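Local coordinates for basic helix-loop-helix, putative, expressed (Oryza sativa subsp. japonica, PDB 5LW0), which binds ADP-ribose through its macrodomain and probably acts in ADP-ribosylation-linked repair of DNA interstrand crosslinks, at residues Phe48-Asp53 and Asn206-Gly211; Leu163-Ser168 and His190-Asn195; Ala55-Val60 and Lys91-Lys96; Ser35-Phe40 and Asn72-Leu77; Asp61-Ile66 and Lys97-Ser102. All coordinates share one frame; numbering follows the deposited sequence.

Contact 4 is the buried one, a parallel strand pair inside the six-stranded sheet, where backbone hydrogen bonds and aliphatic side chains do the work. Contact 2 reaches the same sheet at its antiparallel edge, on the far side of the chain's centre, and is partly buried. Contacts 1, 3 and 5 all use helix 52-69: the loop leading into it meets the start of helix 208-230 in contact 1, while its turns meet helix 85-96 in contact 3 and the loop that follows in contact 5. Contacts 3 and 5 adjoin and rely on lysine-aspartate bridges over small aliphatic patches, the latter at the surface. Contacts 1 and 2 touch around Phe-48, beside the ADP-ribose.

Contact 1 (Phe48-Asp53 and Asn206-Gly211). With AR6 ([(2R,3S,4R,5R)-5-(6-aminopurin-9-yl)-3,4-dihydroxy-oxolan-2-yl]methyl [hydroxy-[[(2R,3S,4R,5S)-3,4,5-trihydroxyoxolan-2-yl]methoxy]phosphoryl] hydrogen phosphate), chain C.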
# COMPACT_ATOMS: atom_id res chain seq x y z
N PHE A 48 -8.54 4.66 9.64
CA PHE A 48 -7.94 5.93 10.03
C PHE A 48 -8.75 7.20 9.56
O PHE A 48 -8.35 8.34 9.82
CB PHE A 48 -6.47 6.04 9.55
CG PHE A 48 -5.42 5.32 10.44
CD1 PHE A 48 -5.77 4.68 11.62
CD2 PHE A 48 -4.08 5.33 10.09
CE1 PHE A 48 -4.81 4.00 12.40
CE2 PHE A 48 -3.12 4.72 10.90
CZ PHE A 48 -3.51 4.02 12.03
N GLN A 49 -9.84 6.96 8.84
CA GLN A 49 -10.87 7.98 8.54
C GLN A 49 -10.35 9.23 7.85
O GLN A 49 -10.96 10.32 7.92
CB GLN A 49 -11.61 8.36 9.83
CG GLN A 49 -12.33 7.18 10.39
CD GLN A 49 -13.14 7.49 11.65
OE1 GLN A 49 -12.96 8.52 12.30
NE2 GLN A 49 -13.94 6.52 12.05
N PHE A 50 -9.32 9.06 7.02
CA PHE A 50 -8.85 10.16 6.23
C PHE A 50 -9.79 10.48 5.10
O PHE A 50 -10.21 9.60 4.38
CB PHE A 50 -7.45 9.86 5.73
CG PHE A 50 -6.68 11.04 5.25
CD1 PHE A 50 -6.88 11.59 4.02
CD2 PHE A 50 -5.64 11.57 6.03
CE1 PHE A 50 -6.09 12.65 3.57
CE2 PHE A 50 -4.88 12.62 5.59
CZ PHE A 50 -5.08 13.17 4.34
N ASP A 51 -10.09 11.77 4.92
CA ASP A 51 -10.99 12.23 3.83
C ASP A 51 -10.64 11.67 2.44
O ASP A 51 -9.50 11.80 1.98
CB ASP A 51 -10.90 13.73 3.74
CG ASP A 51 -11.85 14.30 2.78
OD1 ASP A 51 -11.44 14.57 1.63
OD2 ASP A 51 -13.00 14.64 3.20
N LEU A 52 -11.64 11.10 1.77
CA LEU A 52 -11.35 10.41 0.45
C LEU A 52 -11.01 11.34 -0.64
O LEU A 52 -10.20 11.02 -1.53
CB LEU A 52 -12.57 9.57 0.02
CG LEU A 52 -13.13 8.54 0.94
CD1 LEU A 52 -14.11 7.66 0.18
CD2 LEU A 52 -12.04 7.70 1.52
N ASP A 53 -11.65 12.51 -0.69
CA ASP A 53 -11.33 13.46 -1.72
C ASP A 53 -9.88 13.91 -1.61
O ASP A 53 -9.16 13.99 -2.61
CB ASP A 53 -12.27 14.65 -1.68
CG ASP A 53 -13.70 14.25 -2.00
OD1 ASP A 53 -13.99 14.06 -3.20
OD2 ASP A 53 -14.52 14.12 -1.06
N ASN A 206 -8.23 16.44 12.67
CA ASN A 206 -8.48 17.23 11.44
C ASN A 206 -7.50 18.37 11.14
O ASN A 206 -7.85 19.33 10.38
CB ASN A 206 -9.92 17.78 11.46
CG ASN A 206 -10.97 16.68 11.35
OD1 ASN A 206 -10.65 15.50 11.24
ND2 ASN A 206 -12.22 17.08 11.31
N ASP A 207 -6.25 18.29 11.69
CA ASP A 207 -5.15 19.08 11.16
C ASP A 207 -4.75 18.43 9.84
O ASP A 207 -3.89 17.56 9.81
CB ASP A 207 -3.94 19.13 12.13
CG ASP A 207 -2.78 20.01 11.58
OD1 ASP A 207 -2.76 20.41 10.37
OD2 ASP A 207 -1.85 20.30 12.38
N TYR A 208 -5.44 18.81 8.78
CA TYR A 208 -5.15 18.27 7.43
C TYR A 208 -3.95 18.87 6.75
O TYR A 208 -3.45 18.30 5.78
CB TYR A 208 -6.45 18.35 6.53
CG TYR A 208 -7.35 17.13 6.71
CD1 TYR A 208 -7.05 15.91 6.04
CD2 TYR A 208 -8.45 17.16 7.50
CE1 TYR A 208 -7.81 14.83 6.19
CE2 TYR A 208 -9.25 16.03 7.67
CZ TYR A 208 -8.92 14.82 6.98
OH TYR A 208 -9.65 13.67 7.13
N THR A 209 -3.41 19.99 7.25
CA THR A 209 -2.15 20.47 6.77
C THR A 209 -1.11 19.43 7.13
O THR A 209 -0.40 18.93 6.24
CB THR A 209 -1.78 21.83 7.42
OG1 THR A 209 -2.76 22.79 7.08
CG2 THR A 209 -0.46 22.27 6.91
N LYS A 210 -1.08 19.04 8.39
CA LYS A 210 -0.13 18.05 8.83
C LYS A 210 -0.52 16.68 8.22
O LYS A 210 0.33 15.91 7.78
CB LYS A 210 -0.12 17.97 10.33
CG LYS A 210 1.08 17.29 10.91
CD LYS A 210 1.21 17.61 12.41
CE LYS A 210 2.30 16.77 13.07
NZ LYS A 210 3.55 16.73 12.24
N GLY A 211 -1.79 16.36 8.28
CA GLY A 211 -2.30 15.10 7.76
C GLY A 211 -1.95 14.85 6.31
O GLY A 211 -1.46 13.73 5.95
N1 AR6 C . -7.68 -6.10 -0.11
C2 AR6 C . -7.65 -4.87 -0.64
N3 AR6 C . -8.03 -3.77 -0.01
C4 AR6 C . -8.49 -3.85 1.28
C5 AR6 C . -8.54 -5.11 1.96
C6 AR6 C . -8.09 -6.28 1.19
N6 AR6 C . -8.08 -7.49 1.71
N7 AR6 C . -9.04 -4.86 3.26
C8 AR6 C . -9.22 -3.52 3.35
N9 AR6 C . -8.88 -2.90 2.16
PA AR6 C . -7.47 0.04 6.44
PB AR6 C . -6.11 2.50 7.42
C1' AR6 C . -8.83 -1.48 1.87
O1A AR6 C . -8.61 0.35 7.43
O1B AR6 C . -7.33 3.36 7.23
C1D AR6 C . -5.52 -1.57 10.38
O1D AR6 C . -6.23 -2.68 10.89
C2' AR6 C . -9.89 -0.58 2.48
O2' AR6 C . -11.19 -0.70 1.81
O2A AR6 C . -6.93 -1.34 6.36
O2B AR6 C . -4.75 3.02 7.03
C2D AR6 C . -4.21 -1.38 11.21
O2D AR6 C . -4.18 -2.28 12.39
C3' AR6 C . -9.22 0.76 2.37
O3' AR6 C . -9.43 1.38 1.07
O3A AR6 C . -6.23 1.06 6.69
C3D AR6 C . -4.21 0.07 11.61
O3D AR6 C . -4.53 0.10 13.03
C4' AR6 C . -7.73 0.44 2.56
O4' AR6 C . -7.60 -0.96 2.45
C4D AR6 C . -5.34 0.73 10.78
O4D AR6 C . -6.27 -0.31 10.39
C5' AR6 C . -7.17 0.88 3.89
O5' AR6 C . -8.04 0.52 4.98
C5D AR6 C . -4.90 1.38 9.48
O5D AR6 C . -6.05 2.09 8.98
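The rings of Phe-50 and Tyr-208 form an edge-to-face (T-shaped) pair, with CE1 of Tyr-208 placed over the centre of the Phe-50 ring. Their centroids are 4.9 Å apart and the planes stand at 76°. At its own edge the Phe-50 ring meets the backbone of Gly-211, Phe-50 CE2 lying 3.6 Å from Gly-211 O. Phe-50 CG stands anti to the backbone N (chi1 -162°), and the ring beyond it comes nearer to the start of helix 208-230. The tyrosine continues past the ring pair, and Tyr-208 OH accepts a hydrogen bond of 2.9 Å from Asp-51 N. Asp-51 itself is the N-cap of helix 52-69, its OD1 accepting from Arg-54 N. Two residues before Phe-50, one face of Phe-48 lies against the distal ribose of ADP-ribose, with its methylene carbon C5D over the ring centre, and Phe-48 N donates to phosphate oxygen O1B (3.0 Å). One short loop thus serves two ends: an aromatic and hydroxyl link to helix 208-230, and a backbone N-H that binds the ligand's pyrophosphate.

Contact 2 (Leu163-Ser168 and His190-Asn195)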
# COMPACT_ATOMS: atom_id res chain seq x y z
N LEU A 163 6.83 1.82 13.55
CA LEU A 163 6.79 2.89 12.52
C LEU A 163 6.27 4.15 13.12
O LEU A 163 5.38 4.13 14.03
CB LEU A 163 5.82 2.49 11.37
CG LEU A 163 6.35 1.44 10.42
CD1 LEU A 163 5.32 1.12 9.33
CD2 LEU A 163 7.68 1.87 9.80
N ARG A 164 6.73 5.26 12.60
CA ARG A 164 6.12 6.53 12.88
C ARG A 164 5.32 6.96 11.67
O ARG A 164 5.59 6.48 10.54
CB ARG A 164 7.17 7.57 13.28
CG ARG A 164 7.91 7.17 14.60
CD ARG A 164 8.97 8.18 15.01
NE ARG A 164 9.74 7.74 16.17
CZ ARG A 164 10.94 8.22 16.52
NH1 ARG A 164 11.57 9.11 15.75
NH2 ARG A 164 11.53 7.75 17.60
N PRO A 165 4.29 7.81 11.88
CA PRO A 165 3.42 8.15 10.73
C PRO A 165 4.21 8.78 9.60
O PRO A 165 5.07 9.62 9.83
CB PRO A 165 2.37 9.12 11.35
CG PRO A 165 2.33 8.71 12.80
CD PRO A 165 3.82 8.48 13.12
N GLY A 166 3.94 8.33 8.37
CA GLY A 166 4.60 8.86 7.23
C GLY A 166 5.79 8.07 6.78
O GLY A 166 6.60 8.56 6.04
N SER A 167 5.95 6.88 7.32
CA SER A 167 7.12 6.04 7.02
C SER A 167 6.70 4.61 6.72
O SER A 167 5.51 4.20 6.88
CB SER A 167 8.12 6.09 8.15
OG SER A 167 7.62 5.47 9.29
N SER A 168 7.65 3.83 6.22
CA SER A 168 7.34 2.48 5.81
C SER A 168 8.58 1.62 6.00
O SER A 168 9.68 2.16 6.21
CB SER A 168 6.87 2.44 4.37
OG SER A 168 7.89 2.84 3.50
N HIS A 190 5.20 -2.53 4.96
CA HIS A 190 4.31 -1.97 5.94
C HIS A 190 4.42 -0.44 5.85
O HIS A 190 5.51 0.09 5.94
CB HIS A 190 4.72 -2.37 7.33
CG HIS A 190 4.71 -3.85 7.57
ND1 HIS A 190 3.56 -4.60 7.55
CD2 HIS A 190 5.69 -4.70 7.93
CE1 HIS A 190 3.84 -5.86 7.89
NE2 HIS A 190 5.13 -5.95 8.09
N VAL A 191 3.28 0.25 5.81
CA VAL A 191 3.22 1.71 5.71
C VAL A 191 2.32 2.23 6.83
O VAL A 191 1.24 1.64 7.07
CB VAL A 191 2.55 2.12 4.40
CG1 VAL A 191 2.64 3.61 4.28
CG2 VAL A 191 3.18 1.43 3.23
N LEU A 192 2.74 3.27 7.52
CA LEU A 192 1.88 3.88 8.56
C LEU A 192 1.42 5.24 8.04
O LEU A 192 2.23 6.18 7.90
CB LEU A 192 2.61 4.04 9.87
CG LEU A 192 1.72 4.61 11.01
CD1 LEU A 192 0.58 3.70 11.31
CD2 LEU A 192 2.57 4.87 12.23
N GLY A 193 0.12 5.38 7.80
CA GLY A 193 -0.39 6.64 7.38
C GLY A 193 -0.81 7.51 8.56
O GLY A 193 -0.82 7.03 9.66
N PRO A 194 -1.23 8.75 8.28
CA PRO A 194 -1.81 9.61 9.34
C PRO A 194 -3.10 9.11 9.81
O PRO A 194 -3.93 8.51 9.03
CB PRO A 194 -1.98 10.95 8.63
CG PRO A 194 -2.15 10.61 7.20
CD PRO A 194 -1.26 9.41 6.98
N ASN A 195 -3.39 9.35 11.09
CA ASN A 195 -4.64 8.91 11.64
C ASN A 195 -5.54 10.13 11.97
O ASN A 195 -5.10 11.06 12.62
CB ASN A 195 -4.41 8.07 12.88
CG ASN A 195 -5.68 7.83 13.62
OD1 ASN A 195 -6.68 7.44 13.07
ND2 ASN A 195 -5.65 8.12 14.94
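At the edge of the sheet, where strand 187-192 ends and its antiparallel neighbour 167-172 starts, Leu-192 is set against the turn leading into the latter. Leu-192 CG is anti to the backbone N (chi1 -177°). Of the two methyls beyond it, Leu-192 CD2 lies 3.4 Å from both Leu-163 O and Pro-165 N. The side chain lies alongside Pro-165, pointing the same way, with Leu-192 CD2 3.9 Å from Pro-165 CG, while its CB meets Leu-163 CB. The turn is a type II beta turn from Arg-164 to Ser-167, whose Gly-166 has a positive phi (96°) that suits glycine, and Ser-167 OG donates to Arg-164 O across it. An alanine in place of Leu-192 would probably open a gap beside Pro-165 and leave the turn with less to pack on. Two nearly straight backbone bonds join the segments: Gly-166 N to Leu-192 O (2.8 Å) and Leu-192 N to Ser-167 O (3.0 Å). At Ser-168, CB approaches Val-191 CG2, while OG is bonded to Ser-221 and Asn-225 of helix 208-230.

Contact 3 (Ala55-Val60 and Lys91-Lys96)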
# COMPACT_ATOMS: atom_id res chain seq x y z
N ALA A 55 -7.42 12.36 0.03
CA ALA A 55 -6.56 11.16 -0.19
C ALA A 55 -6.37 10.89 -1.68
O ALA A 55 -5.24 10.59 -2.13
CB ALA A 55 -7.09 9.98 0.52
N SER A 56 -7.46 10.96 -2.45
CA SER A 56 -7.35 10.63 -3.85
C SER A 56 -6.43 11.64 -4.60
O SER A 56 -5.70 11.26 -5.50
CB SER A 56 -8.75 10.48 -4.49
OG SER A 56 -9.50 11.69 -4.40
N ASP A 57 -6.47 12.93 -4.23
CA ASP A 57 -5.60 13.90 -4.79
C ASP A 57 -4.15 13.52 -4.47
O ASP A 57 -3.23 13.67 -5.31
CB ASP A 57 -5.81 15.31 -4.14
CG ASP A 57 -7.11 16.00 -4.55
OD1 ASP A 57 -7.71 15.66 -5.55
OD2 ASP A 57 -7.45 17.01 -3.86
N ILE A 58 -3.92 13.14 -3.21
CA ILE A 58 -2.56 12.83 -2.75
C ILE A 58 -2.00 11.56 -3.45
O ILE A 58 -0.84 11.56 -3.89
CB ILE A 58 -2.53 12.70 -1.23
CG1 ILE A 58 -2.71 14.09 -0.64
CG2 ILE A 58 -1.22 12.09 -0.72
CD1 ILE A 58 -2.95 14.10 0.83
N ILE A 59 -2.85 10.54 -3.59
CA ILE A 59 -2.43 9.30 -4.30
C ILE A 59 -1.94 9.65 -5.71
O ILE A 59 -0.85 9.25 -6.15
CB ILE A 59 -3.59 8.26 -4.40
CG1 ILE A 59 -3.88 7.63 -3.03
CG2 ILE A 59 -3.21 7.13 -5.35
CD1 ILE A 59 -5.22 6.96 -2.92
N VAL A 60 -2.75 10.37 -6.45
CA VAL A 60 -2.44 10.67 -7.83
C VAL A 60 -1.22 11.56 -7.97
O VAL A 60 -0.37 11.35 -8.84
CB VAL A 60 -3.68 11.23 -8.57
CG1 VAL A 60 -3.31 11.82 -9.87
CG2 VAL A 60 -4.76 10.16 -8.73
N LYS A 91 -9.52 7.05 -10.21
CA LYS A 91 -9.64 6.89 -11.71
C LYS A 91 -9.89 8.26 -12.38
O LYS A 91 -9.30 8.57 -13.39
CB LYS A 91 -10.77 5.92 -12.06
CG LYS A 91 -10.39 4.50 -11.85
CD LYS A 91 -11.38 3.60 -12.57
CE LYS A 91 -12.16 2.82 -11.64
NZ LYS A 91 -13.19 1.99 -12.36
N GLU A 92 -10.81 9.03 -11.81
CA GLU A 92 -11.22 10.32 -12.40
C GLU A 92 -10.03 11.28 -12.43
O GLU A 92 -9.71 11.88 -13.46
CB GLU A 92 -12.28 10.98 -11.53
CG GLU A 92 -13.68 10.51 -11.70
CD GLU A 92 -14.63 11.17 -10.70
OE1 GLU A 92 -14.17 12.01 -9.89
OE2 GLU A 92 -15.84 10.85 -10.74
N LYS A 93 -9.31 11.31 -11.32
CA LYS A 93 -8.18 12.20 -11.18
C LYS A 93 -6.97 11.75 -11.99
O LYS A 93 -6.26 12.60 -12.55
CB LYS A 93 -7.84 12.41 -9.73
CG LYS A 93 -9.01 13.08 -8.99
CD LYS A 93 -8.83 13.15 -7.51
CE LYS A 93 -10.05 13.87 -6.92
NZ LYS A 93 -9.95 14.11 -5.48
N ALA A 94 -6.73 10.43 -12.08
CA ALA A 94 -5.65 9.97 -12.86
C ALA A 94 -5.84 10.28 -14.34
O ALA A 94 -4.90 10.61 -15.02
CB ALA A 94 -5.46 8.48 -12.67
N ALA A 95 -7.07 10.16 -14.81
CA ALA A 95 -7.40 10.52 -16.19
C ALA A 95 -7.19 12.05 -16.45
O ALA A 95 -6.59 12.42 -17.43
CB ALA A 95 -8.81 10.12 -16.52
N LYS A 96 -7.63 12.89 -15.54
CA LYS A 96 -7.40 14.34 -15.65
C LYS A 96 -5.93 14.67 -15.71
O LYS A 96 -5.53 15.54 -16.46
CB LYS A 96 -8.04 15.08 -14.49
CG LYS A 96 -9.55 15.15 -14.59
CD LYS A 96 -10.13 16.24 -13.66
CE LYS A 96 -11.14 15.66 -12.66
NZ LYS A 96 -12.47 15.39 -13.28
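Polar contacts gather at the end of Lys-93, which reaches from helix 85-96 across to helix 52-69. Its chain is extended beyond CG, and Lys-93 NZ donates to two residues at once: to Ser-56 OG at 2.7 Å and to Asp-57 OD1 at 2.7 Å, the latter also a salt bridge. The ammonium approaches OD1 from above the carboxylate plane, 57° out of it. Ser-56 OG has further hydrogen bonds, to Leu-52 O and Asp-53 O in the preceding turn of its own helix, which should fix its position as acceptor for the lysine. Apolar contacts lie one turn further on. Val-60 CG2, anti to the carbonyl carbon, comes to 3.9 Å from Lys-93 CB and 4.3 Å from Ala-94 CB, so the base of the lysine and the alanine share one methyl group. The axes of segments 55-60 and 91-96 approach to 9.4 Å and cross at -43°, with N-to-C directions broadly the same. Two helices from consecutive crossovers lying side by side in this way are typical of the alpha/beta layering of a macrodomain.

Contact 4 (Ser35-Phe40 and Asn72-Leu77); sequences SRTLAF and NIRLVL
Ring and branched side chains of Phe-40 and Leu-77 interlock on one face of the two strands: Leu-77 CA sits over the Phe-40 ring, offset toward its rim, while Leu-77 CD1 fits against Phe-40 CE2 at 3.7 Å. Phe-40 CG lies between the backbone N and the carbonyl carbon (chi1 63°), and the ring beyond it comes nearer to strand 74-79. At the ring edge comes Leu-75 CB, and Leu-75 CD2 nests against Leu-38 CD2 at 4.1 Å. On the opposite face Thr-37 CG2 packs against Val-76 CG2 at 3.9 Å. In the conformer described, Arg-74 grips Thr-37 OG1 side-on with NE and NH2, each 3.0 Å from it, and OG1 lies near the guanidinium plane. OG1 is also bonded to Ile-33 O. A valine in place of Thr-37 would probably leave Arg-74 NE and NH2 without this shared acceptor and the guanidinium freer to turn. Just before the strands, Arg-36 NH1 donates to Asn-72 O from above the carbonyl plane. Backbone bonds set the parallel pairing of a beta-alpha-beta crossover, characteristic of the macrodomain core.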
# COMPACT_ATOMS: atom_id res chain seq x y z
N SER A 35 7.66 -8.85 -10.87
CA SER A 35 8.71 -8.47 -9.94
C SER A 35 8.85 -6.96 -9.84
O SER A 35 9.50 -6.46 -8.92
CB SER A 35 10.06 -9.13 -10.31
OG SER A 35 10.69 -8.45 -11.35
N ARG A 36 8.26 -6.23 -10.81
CA ARG A 36 8.35 -4.81 -10.83
C ARG A 36 6.99 -4.14 -10.68
O ARG A 36 6.81 -3.04 -11.06
CB ARG A 36 9.00 -4.36 -12.16
CG ARG A 36 10.48 -4.77 -12.27
CD ARG A 36 11.10 -4.46 -13.62
NE ARG A 36 10.55 -5.26 -14.71
CZ ARG A 36 9.73 -4.83 -15.66
NH1 ARG A 36 9.30 -3.57 -15.69
NH2 ARG A 36 9.30 -5.68 -16.59
N THR A 37 6.07 -4.85 -10.00
CA THR A 37 4.76 -4.38 -9.75
C THR A 37 4.49 -4.34 -8.25
O THR A 37 4.74 -5.31 -7.54
CB THR A 37 3.67 -5.27 -10.40
OG1 THR A 37 3.87 -5.39 -11.82
CG2 THR A 37 2.27 -4.66 -10.17
N LEU A 38 3.99 -3.19 -7.81
CA LEU A 38 3.54 -2.99 -6.44
C LEU A 38 2.02 -2.83 -6.43
O LEU A 38 1.51 -1.99 -7.15
CB LEU A 38 4.13 -1.66 -5.87
CG LEU A 38 3.56 -1.22 -4.52
CD1 LEU A 38 4.00 -2.18 -3.44
CD2 LEU A 38 4.03 0.19 -4.20
N ALA A 39 1.35 -3.64 -5.66
CA ALA A 39 -0.08 -3.41 -5.36
C ALA A 39 -0.16 -2.76 -4.00
O ALA A 39 0.46 -3.24 -3.02
CB ALA A 39 -0.85 -4.70 -5.38
N PHE A 40 -0.97 -1.75 -3.88
CA PHE A 40 -1.15 -1.08 -2.64
C PHE A 40 -2.60 -0.72 -2.43
O PHE A 40 -3.32 -0.37 -3.38
CB PHE A 40 -0.25 0.20 -2.52
CG PHE A 40 -0.56 1.24 -3.51
CD1 PHE A 40 -0.09 1.13 -4.78
CD2 PHE A 40 -1.27 2.41 -3.14
CE1 PHE A 40 -0.35 2.15 -5.72
CE2 PHE A 40 -1.52 3.44 -4.05
CZ PHE A 40 -1.04 3.31 -5.34
N ASN A 72 10.21 1.66 -15.51
CA ASN A 72 10.13 0.22 -15.48
C ASN A 72 9.51 -0.28 -14.20
O ASN A 72 9.83 -1.34 -13.74
CB ASN A 72 11.53 -0.41 -15.67
CG ASN A 72 12.23 0.06 -16.96
OD1 ASN A 72 13.43 0.40 -16.96
ND2 ASN A 72 11.47 0.13 -18.05
N ILE A 73 8.69 0.55 -13.57
CA ILE A 73 7.88 0.08 -12.41
C ILE A 73 6.44 0.23 -12.76
O ILE A 73 6.07 1.05 -13.59
CB ILE A 73 8.17 0.82 -11.09
CG1 ILE A 73 7.96 2.35 -11.24
CG2 ILE A 73 9.55 0.48 -10.59
CD1 ILE A 73 7.88 3.11 -9.91
N ARG A 74 5.61 -0.57 -12.11
CA ARG A 74 4.18 -0.48 -12.29
C ARG A 74 3.52 -0.44 -10.93
O ARG A 74 3.92 -1.16 -10.02
CB ARG A 74 3.69 -1.70 -13.11
CG ARG A 74 2.24 -1.65 -13.46
CD ARG A 74 1.88 -2.81 -14.45
NE ARG A 74 2.05 -4.13 -13.83
CZ ARG A 74 1.57 -5.25 -14.34
NH1 ARG A 74 0.83 -5.19 -15.46
NH2 ARG A 74 1.74 -6.42 -13.66
N LEU A 75 2.52 0.43 -10.79
CA LEU A 75 1.84 0.66 -9.52
C LEU A 75 0.36 0.38 -9.67
O LEU A 75 -0.26 0.86 -10.59
CB LEU A 75 2.03 2.13 -9.10
CG LEU A 75 3.50 2.58 -9.00
CD1 LEU A 75 3.57 4.10 -8.76
CD2 LEU A 75 4.19 1.87 -7.91
N VAL A 76 -0.20 -0.38 -8.76
CA VAL A 76 -1.61 -0.80 -8.87
C VAL A 76 -2.32 -0.52 -7.51
O VAL A 76 -1.95 -1.06 -6.50
CB VAL A 76 -1.76 -2.30 -9.21
CG1 VAL A 76 -3.23 -2.64 -9.36
CG2 VAL A 76 -1.01 -2.66 -10.45
N LEU A 77 -3.30 0.40 -7.53
CA LEU A 77 -4.13 0.69 -6.39
C LEU A 77 -5.26 -0.34 -6.32
O LEU A 77 -6.04 -0.45 -7.29
CB LEU A 77 -4.66 2.12 -6.43
CG LEU A 77 -5.70 2.50 -5.34
CD1 LEU A 77 -5.08 2.49 -3.93
CD2 LEU A 77 -6.30 3.82 -5.67

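Contact 5 (Asp61-Ile66 and Lys97-Ser102)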
# COMPACT_ATOMS: atom_id res chain seq x y z
N ASP A 61 -1.06 12.52 -7.08
CA ASP A 61 0.18 13.32 -7.09
C ASP A 61 1.41 12.53 -6.74
O ASP A 61 2.44 12.70 -7.36
CB ASP A 61 0.03 14.52 -6.18
CG ASP A 61 -0.89 15.61 -6.80
OD1 ASP A 61 -1.19 15.60 -8.04
OD2 ASP A 61 -1.38 16.45 -6.05
N ALA A 62 1.32 11.64 -5.75
CA ALA A 62 2.48 10.81 -5.34
C ALA A 62 2.87 9.82 -6.46
O ALA A 62 4.04 9.57 -6.71
CB ALA A 62 2.18 10.03 -4.06
N VAL A 63 1.86 9.27 -7.09
CA VAL A 63 2.08 8.33 -8.22
C VAL A 63 2.73 9.07 -9.40
O VAL A 63 3.72 8.61 -9.95
CB VAL A 63 0.75 7.68 -8.65
CG1 VAL A 63 0.89 7.04 -10.00
CG2 VAL A 63 0.31 6.67 -7.58
N ALA A 64 2.19 10.22 -9.74
CA ALA A 64 2.76 11.01 -10.85
C ALA A 64 4.22 11.33 -10.55
O ALA A 64 5.10 11.16 -11.43
CB ALA A 64 1.98 12.27 -11.06
N ASP A 65 4.50 11.76 -9.31
CA ASP A 65 5.87 12.13 -8.91
C ASP A 65 6.84 10.94 -9.03
O ASP A 65 7.92 11.10 -9.59
CB ASP A 65 5.89 12.70 -7.51
CG ASP A 65 5.29 14.16 -7.43
OD1 ASP A 65 5.05 14.77 -8.48
OD2 ASP A 65 5.03 14.64 -6.28
N ILE A 66 6.49 9.73 -8.54
CA ILE A 66 7.38 8.62 -8.62
C ILE A 66 7.58 8.13 -10.10
O ILE A 66 8.69 7.71 -10.47
CB ILE A 66 7.01 7.46 -7.63
CG1 ILE A 66 8.19 6.51 -7.46
CG2 ILE A 66 5.84 6.66 -8.13
CD1 ILE A 66 9.21 7.04 -6.50
N LYS A 97 -5.13 13.99 -14.90
CA LYS A 97 -3.69 14.25 -14.80
C LYS A 97 -2.90 13.53 -15.86
O LYS A 97 -1.66 13.64 -15.90
CB LYS A 97 -3.17 13.82 -13.44
CG LYS A 97 -3.37 14.82 -12.33
CD LYS A 97 -2.18 14.80 -11.35
CE LYS A 97 -0.93 15.48 -11.90
NZ LYS A 97 0.10 15.63 -10.84
N ASN A 98 -3.57 12.78 -16.70
CA ASN A 98 -2.93 12.05 -17.72
C ASN A 98 -1.83 11.16 -17.25
O ASN A 98 -0.80 11.06 -17.88
CB ASN A 98 -2.41 13.00 -18.78
CG ASN A 98 -3.21 12.92 -20.00
OD1 ASN A 98 -4.13 13.72 -20.19
ND2 ASN A 98 -2.99 11.87 -20.76
N ILE A 99 -2.05 10.48 -16.14
CA ILE A 99 -1.10 9.47 -15.72
C ILE A 99 -1.00 8.32 -16.73
O ILE A 99 -2.01 7.85 -17.26
CB ILE A 99 -1.50 8.95 -14.33
CG1 ILE A 99 -1.26 10.08 -13.31
CG2 ILE A 99 -0.68 7.73 -13.98
CD1 ILE A 99 -1.58 9.73 -11.93
N ASN A 100 0.23 7.87 -17.00
CA ASN A 100 0.44 6.77 -17.92
C ASN A 100 -0.26 5.49 -17.46
O ASN A 100 0.15 4.90 -16.50
CB ASN A 100 1.92 6.50 -18.08
CG ASN A 100 2.23 5.45 -19.13
OD1 ASN A 100 1.49 4.45 -19.32
ND2 ASN A 100 3.36 5.64 -19.83
N SER A 101 -1.29 5.06 -18.18
CA SER A 101 -2.15 3.99 -17.73
C SER A 101 -1.58 2.57 -17.93
O SER A 101 -2.16 1.62 -17.45
CB SER A 101 -3.48 4.10 -18.48
OG SER A 101 -3.17 4.16 -19.88
N SER A 102 -0.41 2.43 -18.55
CA SER A 102 0.31 1.18 -18.45
C SER A 102 1.14 1.06 -17.20
O SER A 102 1.54 -0.03 -16.85
CB SER A 102 1.20 0.95 -19.68
OG SER A 102 2.34 1.81 -19.67
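Ile-99 CD1 and Val-63 CG1 meet at 4.1 Å and form the close-packed part of the contact, their side chains crossing at about a right angle. Ala-64 CB lies beside them, 4.5 Å from Ile-99 CD1. Val-60 of the same helix also touches Ile-99, and Phe-104 of the next strand covers both Val-63 and Ile-99, which makes this the more buried side. The outward side is looser. Lys-97 is bent at chi2 and chi3, the latter (75°) turning CE; NZ beyond it lies near Ala-64 CB. Lys-97 NZ also forms a salt bridge of 3.1 Å to Asp-61 OD1, meeting the oxygen on its anti side, 30° out of the carboxylate plane. The Asp-65 carboxylate stands further off: Asp-65 OD1 is 5.6 Å from Lys-97 NZ. Past the Schellman motif at Asn-98 that ends helix 85-96, an Asx turn forms as Asn-100 OD1 accepts from both N and OG of Ser-102. Aliphatic contacts of Ile-99 therefore hold the loop to helix 52-69, while the exposed lysine adds one charge pair, probably weakened by solvent.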